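Local coordinates for surface glycan binding protein B (PDB 6E57), which binds mixed-linkage beta-glucan, probably at the cell surface, as part of the glucan utilization system of the gut symbiont Bacteroides ovatus, at residues K216-A230 / Q292-T306. Residues are numbered along the deposited sequence; the frame is centred on the assembly and turned at random.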
loop_
_atom_site.group_PDB
_atom_site.type_symbol
_atom_site.label_atom_id
_atom_site.label_comp_id
_atom_site.label_asym_id
_atom_site.label_seq_id
_atom_site.Cartn_x
_atom_site.Cartn_y
_atom_site.Cartn_z
ATOM N N LYS A 216 7.613 11.089 2.414
ATOM C CA LYS A 216 8.878 10.756 1.763
ATOM C C LYS A 216 9.043 11.619 0.505
ATOM O O LYS A 216 8.247 11.532 -0.427
ATOM C CB LYS A 216 8.929 9.263 1.427
ATOM C CG LYS A 216 9.994 8.871 0.412
ATOM C CD LYS A 216 10.354 7.401 0.424
ATOM C CE LYS A 216 11.198 7.008 -0.768
ATOM N NZ LYS A 216 12.123 5.904 -0.431
ATOM N N VAL A 217 10.101 12.437 0.499
ATOM C CA VAL A 217 10.427 13.351 -0.589
ATOM C C VAL A 217 11.502 12.702 -1.468
ATOM O O VAL A 217 12.574 12.352 -0.973
ATOM C CB VAL A 217 10.907 14.708 -0.039
ATOM C CG1 VAL A 217 11.182 15.711 -1.151
ATOM C CG2 VAL A 217 9.925 15.281 0.968
ATOM N N THR A 218 11.210 12.567 -2.768
ATOM C CA THR A 218 12.142 11.984 -3.738
ATOM C C THR A 218 12.049 12.726 -5.076
ATOM O O THR A 218 10.969 13.172 -5.480
ATOM C CB THR A 218 11.884 10.483 -3.937
ATOM O OG1 THR A 218 12.823 9.991 -4.892
ATOM C CG2 THR A 218 10.479 10.175 -4.407
ATOM N N ASN A 219 13.202 12.840 -5.747
ATOM C CA ASN A 219 13.318 13.346 -7.112
ATOM C C ASN A 219 13.334 12.181 -8.109
ATOM O O ASN A 219 13.222 12.400 -9.318
ATOM C CB ASN A 219 14.586 14.179 -7.303
ATOM C CG ASN A 219 14.613 15.417 -6.435
ATOM O OD1 ASN A 219 13.764 16.292 -6.574
ATOM N ND2 ASN A 219 15.587 15.500 -5.543
ATOM N N ALA A 220 13.481 10.951 -7.599
ATOM C CA ALA A 220 13.651 9.771 -8.432
ATOM C C ALA A 220 12.333 9.436 -9.131
ATOM O O ALA A 220 11.249 9.641 -8.574
ATOM C CB ALA A 220 14.128 8.608 -7.599
ATOM N N SER A 221 12.451 8.928 -10.362
ATOM C CA SER A 221 11.358 8.279 -11.045
ATOM C C SER A 221 11.108 6.928 -10.367
ATOM O O SER A 221 11.827 5.966 -10.622
ATOM C CB SER A 221 11.662 8.131 -12.511
ATOM O OG SER A 221 12.073 9.374 -13.064
ATOM N N LEU A 222 10.116 6.890 -9.470
ATOM C CA LEU A 222 9.846 5.726 -8.639
ATOM C C LEU A 222 8.515 5.096 -9.058
ATOM O O LEU A 222 7.454 5.657 -8.816
ATOM C CB LEU A 222 9.823 6.150 -7.167
ATOM C CG LEU A 222 9.565 5.036 -6.154
ATOM C CD1 LEU A 222 10.725 4.057 -6.121
ATOM C CD2 LEU A 222 9.317 5.612 -4.770
ATOM N N VAL A 223 8.606 3.918 -9.683
ATOM C CA VAL A 223 7.455 3.087 -10.016
ATOM C C VAL A 223 6.974 2.392 -8.735
ATOM O O VAL A 223 7.759 1.729 -8.053
ATOM C CB VAL A 223 7.819 2.068 -11.111
ATOM C CG1 VAL A 223 6.710 1.050 -11.332
ATOM C CG2 VAL A 223 8.193 2.761 -12.414
ATOM N N ILE A 224 5.676 2.532 -8.438
ATOM C CA ILE A 224 5.105 2.150 -7.145
ATOM C C ILE A 224 4.141 0.964 -7.298
ATOM O O ILE A 224 4.159 0.051 -6.469
ATOM C CB ILE A 224 4.413 3.358 -6.483
ATOM C CG1 ILE A 224 5.405 4.486 -6.189
ATOM C CG2 ILE A 224 3.669 2.930 -5.228
ATOM C CD1 ILE A 224 4.751 5.829 -5.958
ATOM N N SER A 225 3.275 0.992 -8.317
ATOM C CA SER A 225 2.236 -0.033 -8.451
ATOM C C SER A 225 1.886 -0.278 -9.921
ATOM O O SER A 225 2.028 0.607 -10.768
ATOM C CB SER A 225 1.006 0.335 -7.660
ATOM O OG SER A 225 0.190 1.235 -8.389
ATOM N N GLY A 226 1.409 -1.500 -10.186
ATOM C CA GLY A 226 0.936 -1.930 -11.488
ATOM C C GLY A 226 2.010 -2.636 -12.297
ATOM O O GLY A 226 1.755 -3.017 -13.429
ATOM N N ALA A 227 3.196 -2.838 -11.710
ATOM C CA ALA A 227 4.372 -3.323 -12.449
ATOM C C ALA A 227 4.703 -4.787 -12.107
ATOM O O ALA A 227 5.707 -5.302 -12.577
ATOM C CB ALA A 227 5.546 -2.418 -12.164
ATOM N N ASN A 228 3.859 -5.455 -11.309
ATOM C CA ASN A 228 4.090 -6.846 -10.892
ATOM C C ASN A 228 3.651 -7.816 -11.995
ATOM O O ASN A 228 4.232 -8.889 -12.140
ATOM C CB ASN A 228 3.358 -7.191 -9.594
ATOM C CG ASN A 228 3.925 -6.466 -8.392
ATOM O OD1 ASN A 228 3.535 -5.337 -8.100
ATOM N ND2 ASN A 228 4.845 -7.109 -7.689
ATOM N N ARG A 229 2.604 -7.435 -12.736
ATOM C CA ARG A 229 1.977 -8.264 -13.762
ATOM C C ARG A 229 1.782 -7.430 -15.030
ATOM O O ARG A 229 1.616 -6.211 -14.957
ATOM C CB ARG A 229 0.620 -8.786 -13.278
ATOM C CG ARG A 229 0.698 -9.789 -12.135
ATOM C CD ARG A 229 -0.645 -9.989 -11.457
ATOM N NE ARG A 229 -1.113 -8.779 -10.786
ATOM C CZ ARG A 229 -0.716 -8.375 -9.580
ATOM N NH1 ARG A 229 0.165 -9.086 -8.897
ATOM N NH2 ARG A 229 -1.198 -7.257 -9.065
ATOM N N ALA A 230 1.797 -8.106 -16.184
ATOM C CA ALA A 230 1.580 -7.477 -17.483
ATOM C C ALA A 230 1.069 -8.523 -18.479
ATOM O O ALA A 230 1.472 -9.680 -18.421
ATOM C CB ALA A 230 2.859 -6.842 -17.967
ATOM N N GLN A 292 13.717 3.620 -10.455
ATOM C CA GLN A 292 13.599 2.904 -9.192
ATOM C C GLN A 292 12.215 2.253 -9.113
ATOM O O GLN A 292 11.266 2.732 -9.722
ATOM C CB GLN A 292 13.834 3.863 -8.025
ATOM C CG GLN A 292 15.267 4.379 -7.941
ATOM C CD GLN A 292 15.489 5.330 -6.787
ATOM O OE1 GLN A 292 14.741 5.353 -5.811
ATOM N NE2 GLN A 292 16.533 6.131 -6.893
ATOM N N PHE A 293 12.126 1.154 -8.356
ATOM C CA PHE A 293 10.897 0.382 -8.197
ATOM C C PHE A 293 10.674 0.058 -6.715
ATOM O O PHE A 293 11.584 -0.414 -6.037
ATOM C CB PHE A 293 10.959 -0.904 -9.023
ATOM C CG PHE A 293 11.117 -0.686 -10.506
ATOM C CD1 PHE A 293 12.373 -0.538 -11.072
ATOM C CD2 PHE A 293 10.008 -0.626 -11.336
ATOM C CE1 PHE A 293 12.518 -0.334 -12.434
ATOM C CE2 PHE A 293 10.157 -0.423 -12.699
ATOM C CZ PHE A 293 11.411 -0.278 -13.246
ATOM N N LEU A 294 9.450 0.314 -6.243
ATOM C CA LEU A 294 9.033 0.066 -4.868
ATOM C C LEU A 294 8.091 -1.140 -4.851
ATOM O O LEU A 294 7.199 -1.225 -5.690
ATOM C CB LEU A 294 8.324 1.317 -4.346
ATOM C CG LEU A 294 8.006 1.320 -2.852
ATOM C CD1 LEU A 294 9.261 1.581 -2.034
ATOM C CD2 LEU A 294 6.936 2.353 -2.537
ATOM N N ASN A 295 8.276 -2.051 -3.887
ATOM C CA ASN A 295 7.513 -3.301 -3.869
ATOM C C ASN A 295 6.908 -3.546 -2.478
ATOM O O ASN A 295 5.679 -3.517 -2.335
ATOM C CB ASN A 295 8.352 -4.447 -4.432
ATOM C CG ASN A 295 8.414 -4.385 -5.945
ATOM O OD1 ASN A 295 7.494 -4.828 -6.627
ATOM N ND2 ASN A 295 9.471 -3.797 -6.478
ATOM N N ASP A 296 7.744 -3.792 -1.464
ATOM C CA ASP A 296 7.250 -3.927 -0.084
ATOM C C ASP A 296 8.024 -2.957 0.812
ATOM O O ASP A 296 8.595 -3.353 1.825
ATOM C CB ASP A 296 7.334 -5.378 0.401
ATOM C CG ASP A 296 6.351 -6.315 -0.284
ATOM O OD1 ASP A 296 5.234 -5.865 -0.605
ATOM O OD2 ASP A 296 6.709 -7.492 -0.487
ATOM N N ASN A 297 8.019 -1.680 0.409
ATOM C CA ASN A 297 8.814 -0.604 1.015
ATOM C C ASN A 297 10.312 -0.899 0.844
ATOM O O ASN A 297 11.136 -0.400 1.607
ATOM C CB ASN A 297 8.410 -0.353 2.472
ATOM C CG ASN A 297 6.988 0.154 2.590
ATOM O OD1 ASN A 297 6.690 1.277 2.189
ATOM N ND2 ASN A 297 6.102 -0.668 3.129
ATOM N N ILE A 298 10.648 -1.691 -0.184
ATOM C CA ILE A 298 12.021 -1.937 -0.624
ATOM C C ILE A 298 12.167 -1.301 -2.011
ATOM O O ILE A 298 11.291 -1.480 -2.855
ATOM C CB ILE A 298 12.345 -3.447 -0.656
ATOM C CG1 ILE A 298 11.956 -4.160 0.644
ATOM C CG2 ILE A 298 13.808 -3.678 -1.003
ATOM C CD1 ILE A 298 12.666 -3.645 1.878
ATOM N N THR A 299 13.264 -0.560 -2.216
ATOM C CA THR A 299 13.544 0.147 -3.468
ATOM C C THR A 299 14.694 -0.555 -4.195
ATOM O O THR A 299 15.780 -0.697 -3.649
ATOM C CB THR A 299 13.872 1.624 -3.217
ATOM O OG1 THR A 299 12.719 2.242 -2.646
ATOM C CG2 THR A 299 14.263 2.373 -4.472
ATOM N N THR A 300 14.435 -0.980 -5.433
ATOM C CA THR A 300 15.413 -1.657 -6.277
ATOM C C THR A 300 15.478 -0.931 -7.625
ATOM O O THR A 300 14.652 -0.053 -7.893
ATOM C CB THR A 300 15.052 -3.139 -6.439
ATOM O OG1 THR A 300 13.761 -3.199 -7.046
ATOM C CG2 THR A 300 15.035 -3.898 -5.129
ATOM N N THR A 301 16.463 -1.295 -8.456
ATOM C CA THR A 301 16.546 -0.818 -9.843
ATOM C C THR A 301 16.067 -1.912 -10.808
ATOM O O THR A 301 16.072 -1.705 -12.019
ATOM C CB THR A 301 17.962 -0.342 -10.187
ATOM O OG1 THR A 301 18.876 -1.394 -9.885
ATOM C CG2 THR A 301 18.355 0.911 -9.436
ATOM N N GLU A 302 15.638 -3.055 -10.250
ATOM C CA GLU A 302 15.146 -4.209 -10.992
ATOM C C GLU A 302 13.776 -4.610 -10.436
ATOM O O GLU A 302 13.611 -4.718 -9.233
ATOM C CB GLU A 302 16.129 -5.378 -10.884
ATOM C CG GLU A 302 17.452 -5.124 -11.586
ATOM C CD GLU A 302 18.444 -6.275 -11.564
ATOM O OE1 GLU A 302 18.043 -7.396 -11.184
ATOM O OE2 GLU A 302 19.620 -6.049 -11.931
ATOM N N GLN A 303 12.819 -4.833 -11.344
ATOM C CA GLN A 303 11.443 -5.224 -11.031
ATOM C C GLN A 303 11.151 -6.589 -11.670
ATOM O O GLN A 303 11.468 -6.810 -12.843
ATOM C CB GLN A 303 10.476 -4.163 -11.565
ATOM C CG GLN A 303 9.003 -4.541 -11.466
ATOM C CD GLN A 303 8.464 -4.412 -10.065
ATOM O OE1 GLN A 303 8.861 -3.532 -9.303
ATOM N NE2 GLN A 303 7.539 -5.292 -9.718
ATOM N N THR A 304 10.539 -7.491 -10.896
ATOM C CA THR A 304 10.107 -8.787 -11.401
ATOM C C THR A 304 8.681 -8.639 -11.946
ATOM O O THR A 304 7.771 -8.230 -11.217
ATOM C CB THR A 304 10.233 -9.873 -10.324
ATOM O OG1 THR A 304 11.622 -10.023 -10.029
ATOM C CG2 THR A 304 9.667 -11.208 -10.750
ATOM N N VAL A 305 8.518 -8.958 -13.238
ATOM C CA VAL A 305 7.250 -8.854 -13.955
ATOM C C VAL A 305 6.832 -10.259 -14.387
ATOM O O VAL A 305 7.602 -10.951 -15.049
ATOM C CB VAL A 305 7.371 -7.935 -15.188
ATOM C CG1 VAL A 305 6.033 -7.743 -15.883
ATOM C CG2 VAL A 305 7.990 -6.595 -14.840
ATOM N N THR A 306 5.613 -10.659 -14.011
ATOM C CA THR A 306 4.987 -11.864 -14.533
ATOM C C THR A 306 4.175 -11.489 -15.778
ATOM O O THR A 306 3.280 -10.646 -15.714
ATOM C CB THR A 306 4.132 -12.558 -13.468
ATOM O OG1 THR A 306 5.017 -12.976 -12.431
ATOM C CG2 THR A 306 3.376 -13.757 -13.997
HETATM O O HOH W 1 13.175 6.958 -3.705
HETATM O O HOH W 2 5.535 -6.159 -5.090
#
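Asn-295 OD1 is gripped twice: Gln-303 NE2 donates to it in the carbonyl plane, on a lone pair, at 3.1 Å, and a water that also accepts from Asn-228 ND2 donates to it at 2.8 Å. That water bridges the side chains of Asn-228 and Asn-295 across the two segments. These two side chains run alongside each other in opposite directions, their amide planes perpendicular (90°). The second half of the amide pair runs from Asn-295 ND2 to Gln-303 OE1 (2.9 Å), closing a reciprocal ring of two bonds. Gln-303 gets there by a bend at chi2 (76°), which brings its amide end against Ala-227 while its CB lies 3.6 Å above the Phe-293 ring plane, displaced from the ring centre toward the periphery. With an alanine in place of Gln-303, Asn-295 ND2 would probably lose its acceptor and OD1 would keep the water alone, so that the amide could turn more easily.

Val-223 lies beside Phe-293, the two side chains directed alike, with Val-223 CB 3.5 Å from Phe-293 CD2. The backbones behind them pair in parallel: Val-223 N donates to Gln-292 O, and Leu-294 N to Val-223 O at 2.9 Å. Strand 222-225 also pairs antiparallel with strand 235-240, where Ile-224 and Ser-225 both face Ser-239 in a classic beta bulge. After Gly-226 and Ala-227 the chain resumes as strand 229-231, now parallel to strand 299-315, with Thr-306 N donating to Asn-228 O (2.9 Å) and Ala-230 N to Thr-306 O. Such a first strand, shared between the two sheets of a sandwich, is consistent with an immunoglobulin-like fold. Near the preceding strand 209-217, the extended Gln-292 sets NE2 3.5 Å from Ala-220 CB, and its OE1 accepts from a water beside Thr-218 OG1, the acceptor of an ST turn.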